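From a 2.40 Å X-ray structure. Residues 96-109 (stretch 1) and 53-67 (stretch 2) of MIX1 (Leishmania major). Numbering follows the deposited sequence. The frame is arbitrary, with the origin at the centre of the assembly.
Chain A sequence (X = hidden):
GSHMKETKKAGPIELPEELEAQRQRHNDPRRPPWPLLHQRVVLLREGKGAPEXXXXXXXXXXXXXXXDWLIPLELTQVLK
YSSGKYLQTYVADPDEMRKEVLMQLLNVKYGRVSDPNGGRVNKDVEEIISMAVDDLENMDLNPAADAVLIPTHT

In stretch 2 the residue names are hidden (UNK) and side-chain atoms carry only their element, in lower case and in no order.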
# COMPACT_ATOMS: atom_id res chain seq x y z
N GLU A 96 18.04 -10.54 1.99
CA GLU A 96 17.29 -11.64 2.51
C GLU A 96 15.86 -11.28 2.80
O GLU A 96 15.00 -12.08 2.66
CB GLU A 96 17.95 -12.21 3.74
CG GLU A 96 17.61 -13.65 4.04
CD GLU A 96 17.71 -14.58 2.84
OE1 GLU A 96 18.73 -14.54 2.12
OE2 GLU A 96 16.77 -15.35 2.62
N MET A 97 15.63 -10.05 3.21
CA MET A 97 14.30 -9.53 3.44
C MET A 97 13.53 -9.45 2.16
O MET A 97 12.39 -9.72 2.13
CB MET A 97 14.37 -8.16 4.08
CG MET A 97 13.04 -7.64 4.49
SD MET A 97 13.03 -5.99 5.02
CE MET A 97 11.34 -5.66 4.92
N ARG A 98 14.20 -9.07 1.10
CA ARG A 98 13.69 -8.99 -0.23
C ARG A 98 13.14 -10.31 -0.68
O ARG A 98 12.09 -10.40 -1.25
CB ARG A 98 14.86 -8.61 -1.09
CG ARG A 98 14.61 -8.30 -2.50
CD ARG A 98 15.82 -8.56 -3.31
NE ARG A 98 15.47 -9.47 -4.37
CZ ARG A 98 16.06 -10.60 -4.63
NH1 ARG A 98 17.10 -10.97 -3.96
NH2 ARG A 98 15.61 -11.35 -5.61
N LYS A 99 13.89 -11.35 -0.39
CA LYS A 99 13.56 -12.69 -0.74
C LYS A 99 12.40 -13.21 0.01
O LYS A 99 11.67 -14.00 -0.49
CB LYS A 99 14.75 -13.58 -0.50
CG LYS A 99 15.73 -13.48 -1.58
CD LYS A 99 16.88 -14.38 -1.36
CE LYS A 99 17.99 -14.06 -2.31
NZ LYS A 99 19.09 -15.01 -2.25
N GLU A 100 12.23 -12.75 1.24
CA GLU A 100 11.09 -13.15 2.05
C GLU A 100 9.81 -12.44 1.65
O GLU A 100 8.76 -13.06 1.57
CB GLU A 100 11.39 -12.91 3.53
CG GLU A 100 12.55 -13.72 4.03
CD GLU A 100 12.97 -13.33 5.42
OE1 GLU A 100 12.60 -12.22 5.88
OE2 GLU A 100 13.67 -14.14 6.06
N VAL A 101 9.91 -11.14 1.39
CA VAL A 101 8.76 -10.39 0.89
C VAL A 101 8.30 -10.98 -0.44
O VAL A 101 7.10 -11.18 -0.67
CB VAL A 101 9.07 -8.90 0.73
CG1 VAL A 101 7.85 -8.15 0.22
CG2 VAL A 101 9.53 -8.32 2.06
N LEU A 102 9.27 -11.27 -1.30
CA LEU A 102 9.00 -11.94 -2.57
C LEU A 102 8.25 -13.26 -2.32
O LEU A 102 7.15 -13.48 -2.83
CB LEU A 102 10.29 -12.15 -3.36
CG LEU A 102 10.19 -13.07 -4.59
CD1 LEU A 102 9.13 -12.57 -5.56
CD2 LEU A 102 11.54 -13.25 -5.29
N MET A 103 8.84 -14.12 -1.49
CA MET A 103 8.20 -15.38 -1.12
C MET A 103 6.75 -15.24 -0.62
O MET A 103 5.86 -16.00 -1.03
CB MET A 103 9.04 -16.11 -0.08
CG MET A 103 8.65 -17.57 0.12
SD MET A 103 9.66 -18.41 1.36
CE MET A 103 11.29 -17.81 0.93
N GLN A 104 6.49 -14.28 0.27
CA GLN A 104 5.12 -14.12 0.76
C GLN A 104 4.14 -13.67 -0.33
O GLN A 104 3.01 -14.16 -0.39
CB GLN A 104 5.04 -13.21 1.98
CG GLN A 104 3.62 -12.75 2.28
CD GLN A 104 3.42 -12.41 3.74
OE1 GLN A 104 4.16 -12.87 4.60
NE2 GLN A 104 2.41 -11.61 4.02
N LEU A 105 4.57 -12.74 -1.18
CA LEU A 105 3.74 -12.28 -2.29
C LEU A 105 3.46 -13.44 -3.23
O LEU A 105 2.34 -13.59 -3.71
CB LEU A 105 4.40 -11.12 -3.04
CG LEU A 105 4.27 -9.75 -2.35
CD1 LEU A 105 5.16 -8.71 -3.00
CD2 LEU A 105 2.84 -9.32 -2.38
N LEU A 106 4.46 -14.28 -3.46
CA LEU A 106 4.30 -15.44 -4.33
C LEU A 106 3.31 -16.44 -3.73
O LEU A 106 2.51 -17.03 -4.47
CB LEU A 106 5.65 -16.10 -4.65
CG LEU A 106 6.54 -15.36 -5.65
CD1 LEU A 106 7.87 -16.07 -5.83
CD2 LEU A 106 5.84 -15.16 -6.99
N ASN A 107 3.36 -16.63 -2.41
CA ASN A 107 2.40 -17.51 -1.72
C ASN A 107 0.98 -17.00 -1.91
O ASN A 107 0.07 -17.79 -2.12
CB ASN A 107 2.69 -17.64 -0.21
CG ASN A 107 3.91 -18.51 0.10
OD1 ASN A 107 4.32 -19.35 -0.69
ND2 ASN A 107 4.51 -18.28 1.27
N VAL A 108 0.79 -15.69 -1.84
CA VAL A 108 -0.55 -15.12 -2.01
C VAL A 108 -1.04 -15.28 -3.45
O VAL A 108 -2.19 -15.65 -3.70
CB VAL A 108 -0.58 -13.63 -1.65
CG1 VAL A 108 -1.91 -13.02 -2.05
CG2 VAL A 108 -0.31 -13.44 -0.15
N LYS A 109 -0.16 -15.01 -4.39
CA LYS A 109 -0.48 -15.05 -5.81
C LYS A 109 -0.90 -16.46 -6.24
O LYS A 109 -1.80 -16.61 -7.06
CB LYS A 109 0.71 -14.55 -6.64
CG LYS A 109 0.64 -14.92 -8.12
CD LYS A 109 1.58 -14.09 -8.99
CE LYS A 109 1.45 -14.52 -10.45
NZ LYS A 109 2.43 -13.85 -11.33
N UNK A 53 12.73 -0.39 13.29
CA UNK A 53 11.79 -1.45 13.62
C UNK A 53 11.29 -2.24 12.40
O UNK A 53 10.38 -3.05 12.54
o UNK A 53 9.93 0.06 16.44
o UNK A 53 11.96 -0.78 16.29
c UNK A 53 10.84 -0.50 15.79
c UNK A 53 10.57 -0.87 14.34
N UNK A 54 11.89 -2.02 11.25
CA UNK A 54 11.51 -2.66 10.02
C UNK A 54 11.56 -4.17 10.07
O UNK A 54 10.62 -4.83 9.75
c UNK A 54 11.89 -0.88 8.34
c UNK A 54 12.96 -0.01 7.82
c UNK A 54 12.41 -3.12 7.80
c UNK A 54 12.40 -2.18 8.90
N UNK A 55 12.68 -4.71 10.48
CA UNK A 55 12.88 -6.14 10.63
C UNK A 55 11.79 -6.74 11.50
O UNK A 55 11.19 -7.76 11.16
c UNK A 55 14.26 -6.43 11.24
N UNK A 56 11.54 -6.10 12.64
CA UNK A 56 10.55 -6.56 13.60
C UNK A 56 9.15 -6.45 13.01
O UNK A 56 8.31 -7.36 13.16
c UNK A 56 9.80 -5.96 16.15
c UNK A 56 9.05 -7.30 16.19
c UNK A 56 8.85 -4.78 16.37
c UNK A 56 10.66 -5.75 14.89
N UNK A 57 8.89 -5.34 12.32
CA UNK A 57 7.61 -5.13 11.69
C UNK A 57 7.39 -6.15 10.57
O UNK A 57 6.29 -6.64 10.41
s UNK A 57 6.56 -1.11 11.62
c UNK A 57 6.95 -2.75 12.26
c UNK A 57 7.48 -3.69 11.19
c UNK A 57 8.20 -0.52 11.20
N UNK A 58 8.45 -6.46 9.82
CA UNK A 58 8.39 -7.45 8.76
C UNK A 58 8.13 -8.82 9.36
O UNK A 58 7.27 -9.58 8.90
c UNK A 58 7.09 -10.34 4.22
c UNK A 58 9.69 -7.47 7.94
c UNK A 58 9.13 -10.18 5.40
n UNK A 58 10.39 -10.46 5.84
c UNK A 58 9.73 -8.63 6.98
c UNK A 58 8.67 -9.04 6.10
c UNK A 58 10.75 -9.53 6.79
c UNK A 58 8.35 -10.83 4.46
c UNK A 58 6.61 -9.21 4.89
c UNK A 58 7.39 -8.55 5.83
N UNK A 59 8.89 -9.13 10.41
CA UNK A 59 8.74 -10.36 11.18
C UNK A 59 7.34 -10.52 11.74
O UNK A 59 6.78 -11.60 11.73
c UNK A 59 10.10 -12.81 11.78
o UNK A 59 11.04 -12.64 10.95
o UNK A 59 9.27 -13.75 11.73
c UNK A 59 9.76 -10.40 12.31
c UNK A 59 9.94 -11.78 12.88
N UNK A 60 6.77 -9.41 12.21
CA UNK A 60 5.39 -9.45 12.66
C UNK A 60 4.42 -9.79 11.54
O UNK A 60 3.43 -10.48 11.79
n UNK A 60 5.56 -6.38 16.51
o UNK A 60 5.38 -5.52 14.45
c UNK A 60 5.56 -6.48 15.18
c UNK A 60 4.98 -8.15 13.36
c UNK A 60 5.79 -7.87 14.61
N UNK A 61 4.69 -9.33 10.32
CA UNK A 61 3.73 -9.59 9.26
C UNK A 61 3.84 -11.03 8.73
O UNK A 61 2.82 -11.66 8.50
c UNK A 61 4.32 -7.25 8.59
c UNK A 61 3.71 -8.53 8.13
o UNK A 61 4.40 -9.02 6.98
N UNK A 62 5.05 -11.55 8.59
CA UNK A 62 5.22 -12.94 8.19
C UNK A 62 4.54 -13.86 9.19
O UNK A 62 3.97 -14.89 8.83
c UNK A 62 7.50 -12.66 7.08
c UNK A 62 8.83 -13.38 6.93
c UNK A 62 6.70 -13.32 8.15
n UNK A 62 11.20 -13.41 7.76
c UNK A 62 9.79 -13.00 8.05
N UNK A 63 4.63 -13.49 10.46
CA UNK A 63 4.19 -14.36 11.54
C UNK A 63 2.68 -14.29 11.75
O UNK A 63 1.99 -15.32 11.82
c UNK A 63 5.02 -16.16 14.29
n UNK A 63 3.67 -14.57 14.95
n UNK A 63 4.36 -16.54 15.44
c UNK A 63 4.58 -14.92 13.98
c UNK A 63 3.56 -15.57 15.82
c UNK A 63 4.93 -14.01 12.84
N UNK A 64 2.17 -13.07 11.87
CA UNK A 64 0.76 -12.84 12.15
C UNK A 64 -0.12 -12.75 10.90
O UNK A 64 -1.32 -13.04 10.96
c UNK A 64 2.27 -10.98 14.80
c UNK A 64 2.79 -11.11 16.07
o UNK A 64 2.72 -12.12 18.22
c UNK A 64 0.60 -11.57 13.01
c UNK A 64 0.59 -12.59 15.32
c UNK A 64 1.16 -11.71 14.40
c UNK A 64 1.11 -12.73 16.60
c UNK A 64 2.21 -11.99 16.97
N UNK A 65 0.48 -12.34 9.78
CA UNK A 65 -0.29 -12.12 8.56
C UNK A 65 0.43 -12.63 7.30
O UNK A 65 0.63 -11.89 6.35
c UNK A 65 -0.86 -8.69 11.72
o UNK A 65 -2.70 -8.47 13.26
c UNK A 65 -2.45 -10.29 10.11
c UNK A 65 -1.16 -10.03 9.70
c UNK A 65 -0.36 -9.24 10.52
c UNK A 65 -2.97 -9.76 11.29
c UNK A 65 -0.62 -10.62 8.43
c UNK A 65 -2.17 -8.97 12.09
N UNK A 66 0.77 -13.93 7.28
CA UNK A 66 1.52 -14.53 6.16
C UNK A 66 0.72 -14.53 4.86
O UNK A 66 1.31 -14.77 3.79
c UNK A 66 0.67 -16.25 7.65
c UNK A 66 0.15 -14.93 8.17
c UNK A 66 1.73 -15.98 6.60
N UNK A 67 -0.58 -14.29 4.94
CA UNK A 67 -1.44 -14.27 3.76
C UNK A 67 -1.68 -12.88 3.19
O UNK A 67 -2.29 -12.75 2.13
c UNK A 67 -2.77 -14.95 4.03
O HOH W 1 3.48 -16.35 3.37

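Position 53 carries two carbons, the second bearing two oxygens, and reaches nothing on stretch 1: Asp53, at the N-cap position though its side chain makes no capping bond. Position 54 has four carbons forked at the first, one arm two carbons long, and its short arm lies near Met97. This is Ile54, whose CG2 sits 4.0 Å from Met97 CE. Position 55 holds a single carbon without a contact, so it is Ala55, although its CA is only 8.1 Å from that of Met97. Position 56 has four carbons forked at the second and stays out of reach: Leu56. Position 57 is an unbranched run of two carbons, a sulfur and a carbon, buried but out of reach of stretch 1, hence Met57.

At position 58 one carbon leads to fused five- and six-membered rings of eight carbons and one nitrogen; its CA-to-CB bond points toward stretch 1, and the rings are set among Met97, Glu100, Val101 and Gln104. Only tryptophan fits. Val101 CG2 lies over a face of Trp58, 3.8 Å from the centroid of the six-membered ring, while Met97 CG approaches CD1 of Trp58 at 3.8 Å. At the ring edge, Trp58 NE1 donates a hydrogen bond to Glu100 OE1 at 2.8 Å, so the one polar atom of the indole is satisfied within the packing.

Position 59 has three carbons, the third with two oxygens, and does not touch stretch 1: Glu59. Position 60 is also out of reach; the third carbon carries one oxygen and one nitrogen, an amide on a three-carbon side chain: Gln60. Position 61 is one carbon carrying an oxygen and a carbon, at the margin of Gln104: Thr61, its OG1 4.4 Å from Gln104 NE2. Position 62 is four carbons in a row ending in nitrogen, which meets Glu100. In Lys62 the CA-to-CB bond points sideways, yet the chain bends in so that NZ forms a salt bridge with Glu100 OE1 at 2.6 Å; NZ also pairs with Glu59 OE2 at 3.3 Å.

Position 63 has one carbon and a five-membered ring of three carbons and two nitrogens; its CA-to-CB bond points away from stretch 1 and it makes no contact there: His63. Positions 64 and 65 each show one carbon and a six-carbon ring bearing an oxygen: Tyr64, out of reach, and Tyr65, where the chain leaves helical geometry and the backbone O accepts a hydrogen bond from Gln104 NE2 at 2.9 Å. Position 66 has three carbons closing onto the backbone nitrogen, beside Gln104: Pro66, whose O is bridged by a water to Asn107 ND2. Position 67 has one carbon, pointing away: Ala67, whose O lies 3.1 Å from Val108 CG2.

The helices run in broadly the same direction, at 26°; their axes come no closer than 11.4 Å, and the indole of Trp58, the most covered residue of the contact, spans much of that space beside Lys62 and Gln104. The rule is an aromatic inserted among four residues, its nitrogen and a lysine sharing one carboxylate oxygen, while a glutamine secures the backbone where the second helix ends.

Stretch 2 53-67: DIALMWEQTKHYYPA
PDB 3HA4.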